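Local coordinates for carbohydrate binding protein, putative, cpb33A (PDB 5FJQ), which acts as a copper-dependent lytic polysaccharide monooxygenase that is important for efficient use of chitin by Cellvibrio japonicus, seen here as its AA10 monooxygenase domain, at residues A[33-38]-A[68-73]; A[44-50]-A[168-173]; A[84-88]-A[146-150]; A[104-108]-A[155-159]. All coordinates share one frame. Residues are numbered along the deposited sequence.

How the interactions relate
Interaction 4 is the buried one. It pairs two strands in the core of the beta-sandwich and carries mostly aromatic packing. Interaction 2 lies in the same sheet and shares a border with it: Phe171 O and Trp159 N are 2.8 Å apart, a probable hydrogen bond. Phe171 of interaction 2 reaches the copper site. Interactions 1, 2 and 3 are partly buried; interactions 1 and 3 lie on opposite sides of the chain's centre. Interaction 1 joins two turns by main-chain bonds and touches interaction 2 through Leu70 CD1 and Val44 CG2, 3.5 Å apart. Interaction 3 ties loops at the far end and meets interaction 4 where Leu146 packs on Ile155.

Interaction 1. Residues A[33-38]-A[68-73]; sequences AGNGGL and ANLFGM
Two main-chain hydrogen bonds join residues 33-38 to residues 68-73. Gly72 N donates to Gly34 O at 2.8 Å, and Gly37 N donates to Asn69 O at 2.7 Å. Leu38 N closes a turn on Asn35 O at 2.9 Å within its own segment. The 68-73 segment is 3-10 in character, with Phe71 N on Ala68 O at 3.1 Å and Met73 N on Leu70 O at 2.7 Å. In CA register, Ala33 lies by Gly72, Gly34 by Asn69 and Asn35 by Leu70, all within 4.7 Å. Gly34 follows helix 25-33 with phi 131° and psi 100°. These angles call for glycine, and a CB would also strike Ala68 O. At Gly37, with ordinary helical angles, a CB would clash with Asn69 OD1 and Leu70 CD2, already 3.3 Å from Gly37 C. Ala33 CB rests 3.6 Å from Gly72 CA. Leu38 (m, t) brings CD2 to 4.1 Å from Met73 SD and 4.4 Å from Leu70 CD2. Leu38 and Met73 pack on Val11 of helix 10-17. Asn35 CB points away, and its ND2 bonds to Ile19 O. This contact lies in the long helix-and-loop region between strands 2-6 and 83-84, consistent with L2 of AA10 monooxygenases.

Interaction 2. Residues A[44-50]-A[168-173]; sequences VAVGGVR and AEGFYQ
Val44, Tyr172 and Ala168 lose the most surface in this antiparallel strand pair. The axes of strands 45-47 and 169-173 run at 164° and approach to 4.6 Å. Val44, just before its strand, accepts a bond at O from Tyr172 N at 2.9 Å. Val44 CG2 (chi1 t) lies 3.8 Å from Gln173 NE2, while Gln173 OE1 bonds to Ser9 OG. Tyr172 (chi1 m) lays its ring back along the first strand. Tyr172 CE1 is 3.7 Å from Val46 CG2, and Tyr172 OH is 3.7 Å from Val49 CG1 and bonds to His53 ND1. A CB on Gly170 would clash with that OH. Ala168 sits at the other end, where its O accepts from Gly48 N at 3.2 Å. Ala168 CB packs 3.6 Å from Arg50 CG. Between these ends Val46 and Gly170 form the hydrogen-bonded pair: Val46 N to Gly170 O is 2.8 Å and Gly170 N to Val46 O is 2.9 Å. Ala45-Phe171 and Gly47-Glu169 are non-hydrogen-bonded pairs. Gly48 turns the chain with phi 87°. Ala45 CB touches Phe171 CE1 at 3.6 Å, and the Phe171 side chain is about 3 Å from the copper held by His1 and His100. On its other edge, strand 169-178 pairs with strand 152-161. Helix 53-56 packs on Val46 and Val49 through Tyr56.

Interaction 3. Residues A[84-88]-A[146-150]; sequences SVTPG and LPYRT
A single antiparallel bridge holds these two loop segments, with both of its main-chain bonds made. Gly88 N donates to Leu146 O at 2.8 Å, and Leu146 N donates to Gly88 O at 2.8 Å, both nearly straight. Gly88 and Leu146 are therefore a hydrogen-bonded pair, with CA atoms 4.9 Å apart. Beyond it the paths diverge: CA 85 to 88 and CA 146 to 149 run 115° apart. Gly88 has phi 105° and psi -170°, a conformation that calls for glycine. Polar groups further along find partners outside the bridge. Val85 makes a main-chain bond with Asp178. Each guanidinium nitrogen of Arg149 has a partner: NH1 bonds to Tyr148 O at 3.1 Å, NE to Thr110 O and NH2 to Gln126 OE1. The packing centres on Leu146 (m, t), whose CD1 lies 3.8 Å from Val85 CB and 3.4 Å from Thr86 O. Pro87 CG sits 3.8 Å from Tyr148 CA and 4.0 Å from Tyr148 CD1. The bridge joins the start of strand 88-96 to the end of strand 139-146. Both flanking segments connect to strands of the other sheet, as at the end of an immunoglobulin-like beta-sandwich, the core fold of these monooxygenases.

Interaction 4. Residues A[104-108]-A[155-159]; sequences YFRYY and IYSIW
Phe105 stacks its ring face to face on the five-membered ring of Trp159, with centroids 3.8 Å apart and planes at 23°. The pair lies in the core of the immunoglobulin-like beta-sandwich typical of these monooxygenases. Strands 104-108 and 155-159 run antiparallel at 166°, with axes 4.6 Å apart. Phe105-Trp159 and Tyr107-Ser157 are non-hydrogen-bonded pairs. Arg106-Ile158 and Tyr108-Tyr156 are hydrogen-bonded: Arg106 N to Ile158 O is 2.8 Å, Ile158 N to Arg106 O 2.7 Å, Tyr108 N to Tyr156 O 2.8 Å and Tyr156 N to Tyr108 O 3.0 Å. Phe105 (m) and Trp159 (t) share a face with Tyr107 and Ser157. That face meets Trp94 and His142 of the three-stranded sheet, and the Trp159 side chain is about 5 Å from the copper. On the other face, Arg106 forms salt bridges with Asp130 and Asp51. There, Tyr108 CE1 lies 4.1 Å from Ile158 CD1. On the Phe105 face, Ser157 CB makes a CH-pi contact 3.8 Å from the centroid of the Tyr107 ring.

Interaction 1. Residues A[33-38]-A[68-73]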
loop_
_atom_site.group_PDB
_atom_site.type_symbol
_atom_site.label_atom_id
_atom_site.label_comp_id
_atom_site.label_asym_id
_atom_site.label_seq_id
_atom_site.Cartn_x
_atom_site.Cartn_y
_atom_site.Cartn_z
ATOM N N ALA A 33 6.061 17.251 0.246
ATOM C CA ALA A 33 6.090 16.593 1.562
ATOM C C ALA A 33 7.193 15.477 1.748
ATOM O O ALA A 33 7.523 15.093 2.873
ATOM C CB ALA A 33 4.704 16.068 1.903
ATOM N N GLY A 34 7.786 14.988 0.666
ATOM C CA GLY A 34 8.782 13.895 0.795
ATOM C C GLY A 34 8.451 12.792 -0.186
ATOM O O GLY A 34 7.504 12.003 0.048
ATOM N N ASN A 35 9.158 12.758 -1.332
ATOM C CA ASN A 35 8.883 11.711 -2.289
ATOM C C ASN A 35 10.136 11.072 -2.922
ATOM O O ASN A 35 10.009 10.396 -3.913
ATOM C CB ASN A 35 7.990 12.210 -3.410
ATOM C CG ASN A 35 8.773 12.982 -4.515
ATOM O OD1 ASN A 35 9.954 13.439 -4.311
ATOM N ND2 ASN A 35 8.105 13.184 -5.656
ATOM N N GLY A 36 11.335 11.318 -2.396
ATOM C CA GLY A 36 12.494 10.771 -3.116
ATOM C C GLY A 36 12.526 9.237 -2.903
ATOM O O GLY A 36 13.219 8.509 -3.616
ATOM N N GLY A 37 11.791 8.730 -1.900
ATOM C CA GLY A 37 11.606 7.252 -1.852
ATOM C C GLY A 37 10.825 6.656 -3.036
ATOM O O GLY A 37 10.599 5.450 -3.100
ATOM N N LEU A 38 10.342 7.488 -3.959
ATOM C CA LEU A 38 9.521 6.975 -5.042
ATOM C C LEU A 38 10.349 6.231 -6.063
ATOM O O LEU A 38 9.779 5.507 -6.911
ATOM C CB LEU A 38 8.672 8.065 -5.728
ATOM C CG LEU A 38 7.471 8.710 -5.019
ATOM C CD1 LEU A 38 6.939 9.865 -5.834
ATOM C CD2 LEU A 38 6.404 7.653 -4.813
ATOM N N ALA A 68 10.709 8.967 5.817
ATOM C CA ALA A 68 10.480 10.370 5.496
ATOM C C ALA A 68 10.441 10.697 3.986
ATOM O O ALA A 68 9.715 11.607 3.519
ATOM C CB ALA A 68 11.499 11.255 6.255
ATOM N N ASN A 69 11.289 10.028 3.227
ATOM C CA ASN A 69 11.350 10.236 1.782
ATOM C C ASN A 69 10.043 9.707 1.038
ATOM O O ASN A 69 9.986 9.695 -0.189
ATOM C CB ASN A 69 12.673 9.633 1.206
ATOM C CG ASN A 69 12.718 8.094 1.212
ATOM O OD1 ASN A 69 11.681 7.408 1.339
ATOM N ND2 ASN A 69 13.902 7.534 0.911
ATOM N N LEU A 70 9.025 9.309 1.804
ATOM C CA LEU A 70 7.705 8.948 1.274
ATOM C C LEU A 70 6.563 9.631 2.051
ATOM O O LEU A 70 5.396 9.309 1.860
ATOM C CB LEU A 70 7.471 7.446 1.345
ATOM C CG LEU A 70 8.428 6.553 0.559
ATOM C CD1 LEU A 70 8.314 5.132 1.066
ATOM C CD2 LEU A 70 8.211 6.628 -0.984
ATOM N N PHE A 71 6.906 10.543 2.930
ATOM C CA PHE A 71 5.906 11.300 3.701
ATOM C C PHE A 71 4.835 11.977 2.800
ATOM O O PHE A 71 3.751 12.257 3.250
ATOM C CB PHE A 71 6.600 12.328 4.575
ATOM C CG PHE A 71 7.094 11.791 5.908
ATOM C CD1 PHE A 71 7.003 10.409 6.239
ATOM C CD2 PHE A 71 7.726 12.661 6.809
ATOM C CE1 PHE A 71 7.477 9.923 7.464
ATOM C CE2 PHE A 71 8.205 12.183 8.035
ATOM C CZ PHE A 71 8.079 10.808 8.355
ATOM N N GLY A 72 5.133 12.158 1.498
ATOM C CA GLY A 72 4.221 12.754 0.537
ATOM C C GLY A 72 3.041 11.775 0.338
ATOM O O GLY A 72 1.898 12.189 0.167
ATOM N N MET A 73 3.363 10.485 0.472
ATOM C CA MET A 73 2.396 9.374 0.418
ATOM C C MET A 73 1.372 9.365 1.537
ATOM O O MET A 73 0.314 8.700 1.383
ATOM C CB MET A 73 3.093 7.987 0.286
ATOM C CG MET A 73 4.006 7.838 -0.945
ATOM S SD MET A 73 3.092 7.950 -2.495
ATOM C CE MET A 73 3.307 9.680 -2.879
#

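Interaction 2. Residues A[44-50]-A[168-173]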
loop_
_atom_site.group_PDB
_atom_site.type_symbol
_atom_site.label_atom_id
_atom_site.label_comp_id
_atom_site.label_asym_id
_atom_site.label_seq_id
_atom_site.Cartn_x
_atom_site.Cartn_y
_atom_site.Cartn_z
ATOM N N VAL A 44 9.159 -0.025 0.816
ATOM C CA VAL A 44 8.374 0.701 1.794
ATOM C C VAL A 44 8.312 -0.300 2.931
ATOM O O VAL A 44 7.342 -1.078 3.069
ATOM C CB VAL A 44 6.990 1.174 1.216
ATOM C CG1 VAL A 44 6.164 1.917 2.224
ATOM C CG2 VAL A 44 7.145 2.044 -0.027
ATOM N N ALA A 45 9.379 -0.302 3.741
ATOM C CA ALA A 45 9.773 -1.503 4.516
ATOM C C ALA A 45 9.985 -1.187 5.966
ATOM O O ALA A 45 10.424 -0.091 6.287
ATOM C CB ALA A 45 11.053 -2.133 3.956
ATOM N N VAL A 46 9.738 -2.153 6.837
ATOM C CA VAL A 46 10.091 -1.996 8.260
ATOM C C VAL A 46 10.822 -3.239 8.684
ATOM O O VAL A 46 10.269 -4.325 8.599
ATOM C CB VAL A 46 8.866 -1.747 9.158
ATOM C CG1 VAL A 46 9.240 -1.695 10.611
ATOM C CG2 VAL A 46 8.185 -0.411 8.867
ATOM N N GLY A 47 12.063 -3.111 9.152
ATOM C CA GLY A 47 12.793 -4.283 9.652
ATOM C C GLY A 47 12.367 -4.653 11.079
ATOM O O GLY A 47 11.999 -3.797 11.860
ATOM N N GLY A 48 12.408 -5.937 11.402
ATOM C CA GLY A 48 12.097 -6.449 12.728
ATOM C C GLY A 48 10.635 -6.745 13.004
ATOM O O GLY A 48 10.307 -7.168 14.113
ATOM N N VAL A 49 9.748 -6.524 12.038
ATOM C CA VAL A 49 8.313 -6.607 12.336
ATOM C C VAL A 49 7.851 -8.058 12.304
ATOM O O VAL A 49 8.236 -8.817 11.432
ATOM C CB VAL A 49 7.452 -5.752 11.402
ATOM C CG1 VAL A 49 6.025 -5.678 11.925
ATOM C CG2 VAL A 49 7.972 -4.333 11.294
ATOM N N ARG A 50 7.062 -8.453 13.309
ATOM C CA ARG A 50 6.577 -9.826 13.452
ATOM C C ARG A 50 5.069 -9.757 13.744
ATOM O O ARG A 50 4.639 -9.816 14.942
ATOM C CB ARG A 50 7.355 -10.571 14.555
ATOM C CG ARG A 50 8.896 -10.598 14.379
ATOM C CD ARG A 50 9.559 -11.711 15.155
ATOM N NE ARG A 50 9.642 -11.331 16.562
ATOM C CZ ARG A 50 8.759 -11.674 17.497
ATOM N NH1 ARG A 50 7.693 -12.453 17.230
ATOM N NH2 ARG A 50 8.956 -11.254 18.744
ATOM N N ALA A 168 12.341 -11.247 9.849
ATOM C CA ALA A 168 11.223 -10.401 10.253
ATOM C C ALA A 168 11.315 -9.116 9.441
ATOM O O ALA A 168 12.316 -8.436 9.449
ATOM C CB ALA A 168 11.290 -10.095 11.743
ATOM N N GLU A 169 10.309 -8.799 8.682
ATOM C CA GLU A 169 10.318 -7.561 7.913
ATOM C C GLU A 169 8.923 -7.428 7.346
ATOM O O GLU A 169 8.210 -8.453 7.106
ATOM C CB GLU A 169 11.383 -7.578 6.788
ATOM C CG GLU A 169 11.693 -6.230 6.167
ATOM C CD GLU A 169 12.780 -6.332 5.077
ATOM O OE1 GLU A 169 12.951 -7.429 4.545
ATOM O OE2 GLU A 169 13.509 -5.344 4.791
ATOM N N GLY A 170 8.516 -6.169 7.179
ATOM C CA GLY A 170 7.180 -5.814 6.677
ATOM C C GLY A 170 7.344 -4.910 5.459
ATOM O O GLY A 170 8.276 -4.063 5.432
ATOM N N PHE A 171 6.493 -5.117 4.446
ATOM C CA PHE A 171 6.332 -4.180 3.321
ATOM C C PHE A 171 4.884 -3.680 3.193
ATOM O O PHE A 171 3.899 -4.472 3.323
ATOM C CB PHE A 171 6.784 -4.841 1.970
ATOM C CG PHE A 171 8.155 -5.376 2.024
ATOM C CD1 PHE A 171 9.266 -4.522 1.752
ATOM C CD2 PHE A 171 8.386 -6.663 2.483
ATOM C CE1 PHE A 171 10.577 -4.994 1.878
ATOM C CE2 PHE A 171 9.704 -7.133 2.640
ATOM C CZ PHE A 171 10.800 -6.309 2.322
ATOM N N TYR A 172 4.762 -2.383 2.896
ATOM C CA TYR A 172 3.488 -1.698 3.043
ATOM C C TYR A 172 3.085 -0.897 1.822
ATOM O O TYR A 172 3.841 -0.022 1.393
ATOM C CB TYR A 172 3.455 -0.839 4.326
ATOM C CG TYR A 172 3.915 -1.622 5.519
ATOM C CD1 TYR A 172 5.287 -1.683 5.871
ATOM C CD2 TYR A 172 2.991 -2.277 6.330
ATOM C CE1 TYR A 172 5.697 -2.439 6.950
ATOM C CE2 TYR A 172 3.404 -3.013 7.440
ATOM C CZ TYR A 172 4.768 -3.076 7.737
ATOM O OH TYR A 172 5.190 -3.811 8.790
ATOM N N GLN A 173 1.893 -1.193 1.280
ATOM C CA GLN A 173 1.430 -0.501 0.117
ATOM C C GLN A 173 0.015 -0.030 0.157
ATOM O O GLN A 173 -0.919 -0.857 0.051
ATOM C CB GLN A 173 1.513 -1.402 -1.135
ATOM C CG GLN A 173 2.875 -1.940 -1.472
ATOM C CD GLN A 173 3.606 -0.962 -2.321
ATOM O OE1 GLN A 173 3.225 -0.745 -3.438
ATOM N NE2 GLN A 173 4.647 -0.305 -1.764
#

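Interaction 3. Residues A[84-88]-A[146-150]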
loop_
_atom_site.group_PDB
_atom_site.type_symbol
_atom_site.label_atom_id
_atom_site.label_comp_id
_atom_site.label_asym_id
_atom_site.label_seq_id
_atom_site.Cartn_x
_atom_site.Cartn_y
_atom_site.Cartn_z
ATOM N N SER A 84 -10.217 2.272 -11.302
ATOM C CA SER A 84 -11.650 1.999 -11.164
ATOM C C SER A 84 -11.847 0.576 -10.731
ATOM O O SER A 84 -11.241 -0.330 -11.287
ATOM C CB SER A 84 -12.326 2.230 -12.465
ATOM O OG SER A 84 -12.402 3.623 -12.546
ATOM N N VAL A 85 -12.619 0.393 -9.673
ATOM C CA VAL A 85 -12.947 -0.967 -9.252
ATOM C C VAL A 85 -14.477 -1.096 -9.060
ATOM O O VAL A 85 -15.202 -0.088 -9.094
ATOM C CB VAL A 85 -12.196 -1.405 -7.986
ATOM C CG1 VAL A 85 -10.685 -1.432 -8.212
ATOM C CG2 VAL A 85 -12.547 -0.487 -6.799
ATOM N N THR A 86 -14.929 -2.342 -8.893
ATOM C CA THR A 86 -16.285 -2.666 -8.481
ATOM C C THR A 86 -16.282 -3.763 -7.421
ATOM O O THR A 86 -15.249 -4.439 -7.226
ATOM C CB THR A 86 -17.142 -3.144 -9.646
ATOM O OG1 THR A 86 -16.540 -4.313 -10.212
ATOM C CG2 THR A 86 -17.297 -2.045 -10.738
ATOM N N PRO A 87 -17.424 -3.925 -6.681
ATOM C CA PRO A 87 -17.467 -4.973 -5.667
ATOM C C PRO A 87 -17.298 -6.329 -6.311
ATOM O O PRO A 87 -17.632 -6.496 -7.494
ATOM C CB PRO A 87 -18.859 -4.770 -5.007
ATOM C CG PRO A 87 -19.142 -3.311 -5.209
ATOM C CD PRO A 87 -18.619 -3.074 -6.604
ATOM N N GLY A 88 -16.736 -7.271 -5.569
ATOM C CA GLY A 88 -16.327 -8.535 -6.119
ATOM C C GLY A 88 -14.840 -8.747 -6.331
ATOM O O GLY A 88 -13.975 -7.952 -5.885
ATOM N N LEU A 146 -13.462 -7.542 -3.153
ATOM C CA LEU A 146 -13.788 -6.164 -2.719
ATOM C C LEU A 146 -15.207 -6.143 -2.202
ATOM O O LEU A 146 -16.140 -6.661 -2.889
ATOM C CB LEU A 146 -13.614 -5.167 -3.856
ATOM C CG LEU A 146 -12.206 -5.199 -4.432
ATOM C CD1 LEU A 146 -12.197 -4.559 -5.835
ATOM C CD2 LEU A 146 -11.168 -4.584 -3.505
ATOM N N PRO A 147 -15.395 -5.596 -0.980
ATOM C CA PRO A 147 -16.745 -5.525 -0.441
ATOM C C PRO A 147 -17.563 -4.436 -1.139
ATOM O O PRO A 147 -16.999 -3.620 -1.890
ATOM C CB PRO A 147 -16.510 -5.166 1.038
ATOM C CG PRO A 147 -15.262 -4.298 1.014
ATOM C CD PRO A 147 -14.406 -4.886 -0.118
ATOM N N TYR A 148 -18.877 -4.398 -0.915
ATOM C CA TYR A 148 -19.653 -3.258 -1.435
ATOM C C TYR A 148 -19.109 -1.918 -0.922
ATOM O O TYR A 148 -19.073 -1.682 0.279
ATOM C CB TYR A 148 -21.143 -3.381 -1.086
ATOM C CG TYR A 148 -21.954 -2.284 -1.685
ATOM C CD1 TYR A 148 -22.306 -2.325 -3.039
ATOM C CD2 TYR A 148 -22.335 -1.177 -0.923
ATOM C CE1 TYR A 148 -23.060 -1.305 -3.628
ATOM C CE2 TYR A 148 -23.088 -0.145 -1.495
ATOM C CZ TYR A 148 -23.441 -0.212 -2.847
ATOM O OH TYR A 148 -24.181 0.819 -3.432
ATOM N N ARG A 149 -18.764 -1.024 -1.855
ATOM C CA ARG A 149 -18.389 0.341 -1.548
ATOM C C ARG A 149 -18.883 1.224 -2.697
ATOM O O ARG A 149 -19.228 0.709 -3.767
ATOM C CB ARG A 149 -16.843 0.491 -1.418
ATOM C CG ARG A 149 -16.119 -0.180 -0.222
ATOM C CD ARG A 149 -16.607 0.327 1.127
ATOM N NE ARG A 149 -15.790 -0.142 2.249
ATOM C CZ ARG A 149 -16.078 -1.217 2.986
ATOM N NH1 ARG A 149 -17.155 -1.935 2.699
ATOM N NH2 ARG A 149 -15.288 -1.586 3.975
ATOM N N THR A 150 -18.974 2.533 -2.466
ATOM C CA THR A 150 -19.043 3.516 -3.552
ATOM C C THR A 150 -17.942 4.521 -3.195
ATOM O O THR A 150 -17.534 4.574 -2.040
ATOM C CB THR A 150 -20.390 4.281 -3.586
ATOM O OG1 THR A 150 -20.558 4.927 -2.322
ATOM C CG2 THR A 150 -21.568 3.344 -3.736
#

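Interaction 4. Residues A[104-108]-A[155-159]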
loop_
_atom_site.group_PDB
_atom_site.type_symbol
_atom_site.label_atom_id
_atom_site.label_comp_id
_atom_site.label_asym_id
_atom_site.label_seq_id
_atom_site.Cartn_x
_atom_site.Cartn_y
_atom_site.Cartn_z
ATOM N N TYR A 104 2.407 -13.989 5.281
ATOM C CA TYR A 104 1.152 -13.595 4.590
ATOM C C TYR A 104 1.225 -12.335 3.744
ATOM O O TYR A 104 2.070 -11.426 3.987
ATOM C CB TYR A 104 0.009 -13.389 5.607
ATOM C CG TYR A 104 0.294 -12.394 6.699
ATOM C CD1 TYR A 104 0.269 -11.003 6.448
ATOM C CD2 TYR A 104 0.493 -12.824 7.995
ATOM C CE1 TYR A 104 0.472 -10.090 7.465
ATOM C CE2 TYR A 104 0.699 -11.926 9.030
ATOM C CZ TYR A 104 0.705 -10.560 8.763
ATOM O OH TYR A 104 0.953 -9.709 9.784
ATOM N N PHE A 105 0.329 -12.238 2.778
ATOM C CA PHE A 105 -0.023 -10.911 2.225
ATOM C C PHE A 105 -1.420 -10.640 2.720
ATOM O O PHE A 105 -2.380 -11.471 2.457
ATOM C CB PHE A 105 -0.016 -10.869 0.668
ATOM C CG PHE A 105 1.377 -11.020 0.055
ATOM C CD1 PHE A 105 1.946 -12.282 -0.114
ATOM C CD2 PHE A 105 2.150 -9.895 -0.261
ATOM C CE1 PHE A 105 3.243 -12.456 -0.659
ATOM C CE2 PHE A 105 3.433 -10.059 -0.798
ATOM C CZ PHE A 105 3.994 -11.328 -0.966
ATOM N N ARG A 106 -1.606 -9.469 3.318
ATOM C CA ARG A 106 -2.932 -9.065 3.736
ATOM C C ARG A 106 -3.396 -7.775 3.097
ATOM O O ARG A 106 -2.597 -6.843 2.869
ATOM C CB ARG A 106 -3.017 -8.861 5.278
ATOM C CG ARG A 106 -3.065 -10.154 6.035
ATOM C CD ARG A 106 -3.046 -9.881 7.536
ATOM N NE ARG A 106 -3.014 -11.185 8.201
ATOM C CZ ARG A 106 -2.684 -11.388 9.481
ATOM N NH1 ARG A 106 -2.281 -10.384 10.224
ATOM N NH2 ARG A 106 -2.664 -12.621 9.988
ATOM N N TYR A 107 -4.704 -7.744 2.818
ATOM C CA TYR A 107 -5.326 -6.520 2.387
ATOM C C TYR A 107 -6.388 -6.013 3.328
ATOM O O TYR A 107 -7.259 -6.806 3.818
ATOM C CB TYR A 107 -5.945 -6.692 1.003
ATOM C CG TYR A 107 -4.912 -7.092 -0.021
ATOM C CD1 TYR A 107 -4.274 -8.333 0.063
ATOM C CD2 TYR A 107 -4.546 -6.226 -1.034
ATOM C CE1 TYR A 107 -3.342 -8.736 -0.896
ATOM C CE2 TYR A 107 -3.630 -6.610 -2.022
ATOM C CZ TYR A 107 -2.990 -7.820 -1.893
ATOM O OH TYR A 107 -2.078 -8.159 -2.803
ATOM N N TYR A 108 -6.425 -4.677 3.406
ATOM C CA TYR A 108 -7.429 -3.938 4.221
ATOM C C TYR A 108 -8.043 -2.899 3.335
ATOM O O TYR A 108 -7.499 -2.587 2.235
ATOM C CB TYR A 108 -6.775 -3.250 5.434
ATOM C CG TYR A 108 -6.079 -4.209 6.332
ATOM C CD1 TYR A 108 -4.843 -4.812 5.961
ATOM C CD2 TYR A 108 -6.631 -4.513 7.594
ATOM C CE1 TYR A 108 -4.229 -5.726 6.809
ATOM C CE2 TYR A 108 -6.009 -5.397 8.421
ATOM C CZ TYR A 108 -4.842 -5.976 8.054
ATOM O OH TYR A 108 -4.337 -6.840 8.933
ATOM N N ILE A 155 -6.940 1.080 -0.238
ATOM C CA ILE A 155 -6.586 -0.278 0.117
ATOM C C ILE A 155 -5.155 -0.294 0.663
ATOM O O ILE A 155 -4.248 0.347 0.097
ATOM C CB ILE A 155 -6.737 -1.257 -1.047
ATOM C CG1 ILE A 155 -8.251 -1.471 -1.313
ATOM C CG2 ILE A 155 -5.993 -2.565 -0.713
ATOM C CD1 ILE A 155 -8.531 -2.012 -2.662
ATOM N N TYR A 156 -4.978 -1.016 1.769
ATOM C CA TYR A 156 -3.678 -1.192 2.359
ATOM C C TYR A 156 -3.326 -2.661 2.252
ATOM O O TYR A 156 -3.988 -3.490 2.869
ATOM C CB TYR A 156 -3.768 -0.776 3.827
ATOM C CG TYR A 156 -2.453 -0.426 4.452
ATOM C CD1 TYR A 156 -1.546 0.408 3.803
ATOM C CD2 TYR A 156 -2.097 -0.944 5.736
ATOM C CE1 TYR A 156 -0.321 0.724 4.411
ATOM C CE2 TYR A 156 -0.878 -0.616 6.362
ATOM C CZ TYR A 156 -0.001 0.229 5.711
ATOM O OH TYR A 156 1.200 0.512 6.362
ATOM N N SER A 157 -2.368 -3.005 1.378
ATOM C CA SER A 157 -1.739 -4.326 1.445
ATOM C C SER A 157 -0.456 -4.379 2.258
ATOM O O SER A 157 0.407 -3.460 2.211
ATOM C CB SER A 157 -1.456 -4.834 0.003
ATOM O OG SER A 157 -0.995 -6.176 0.012
ATOM N N ILE A 158 -0.274 -5.483 2.998
ATOM C CA ILE A 158 0.864 -5.621 3.859
ATOM C C ILE A 158 1.452 -6.980 3.610
ATOM O O ILE A 158 0.730 -8.028 3.584
ATOM C CB ILE A 158 0.476 -5.657 5.365
ATOM C CG1 ILE A 158 -0.196 -4.365 5.815
ATOM C CG2 ILE A 158 1.704 -5.993 6.223
ATOM C CD1 ILE A 158 -0.391 -4.276 7.335
ATOM N N TRP A 159 2.756 -6.979 3.397
ATOM C CA TRP A 159 3.512 -8.203 3.166
ATOM C C TRP A 159 4.351 -8.511 4.372
ATOM O O TRP A 159 5.311 -7.744 4.675
ATOM C CB TRP A 159 4.394 -8.037 1.901
ATOM C CG TRP A 159 5.236 -9.233 1.613
ATOM C CD1 TRP A 159 5.109 -10.487 2.156
ATOM C CD2 TRP A 159 6.337 -9.310 0.676
ATOM N NE1 TRP A 159 6.091 -11.342 1.627
ATOM C CE2 TRP A 159 6.867 -10.631 0.752
ATOM C CE3 TRP A 159 6.986 -8.367 -0.124
ATOM C CZ2 TRP A 159 7.956 -11.059 -0.022
ATOM C CZ3 TRP A 159 8.081 -8.803 -0.939
ATOM C CH2 TRP A 159 8.565 -10.131 -0.845
#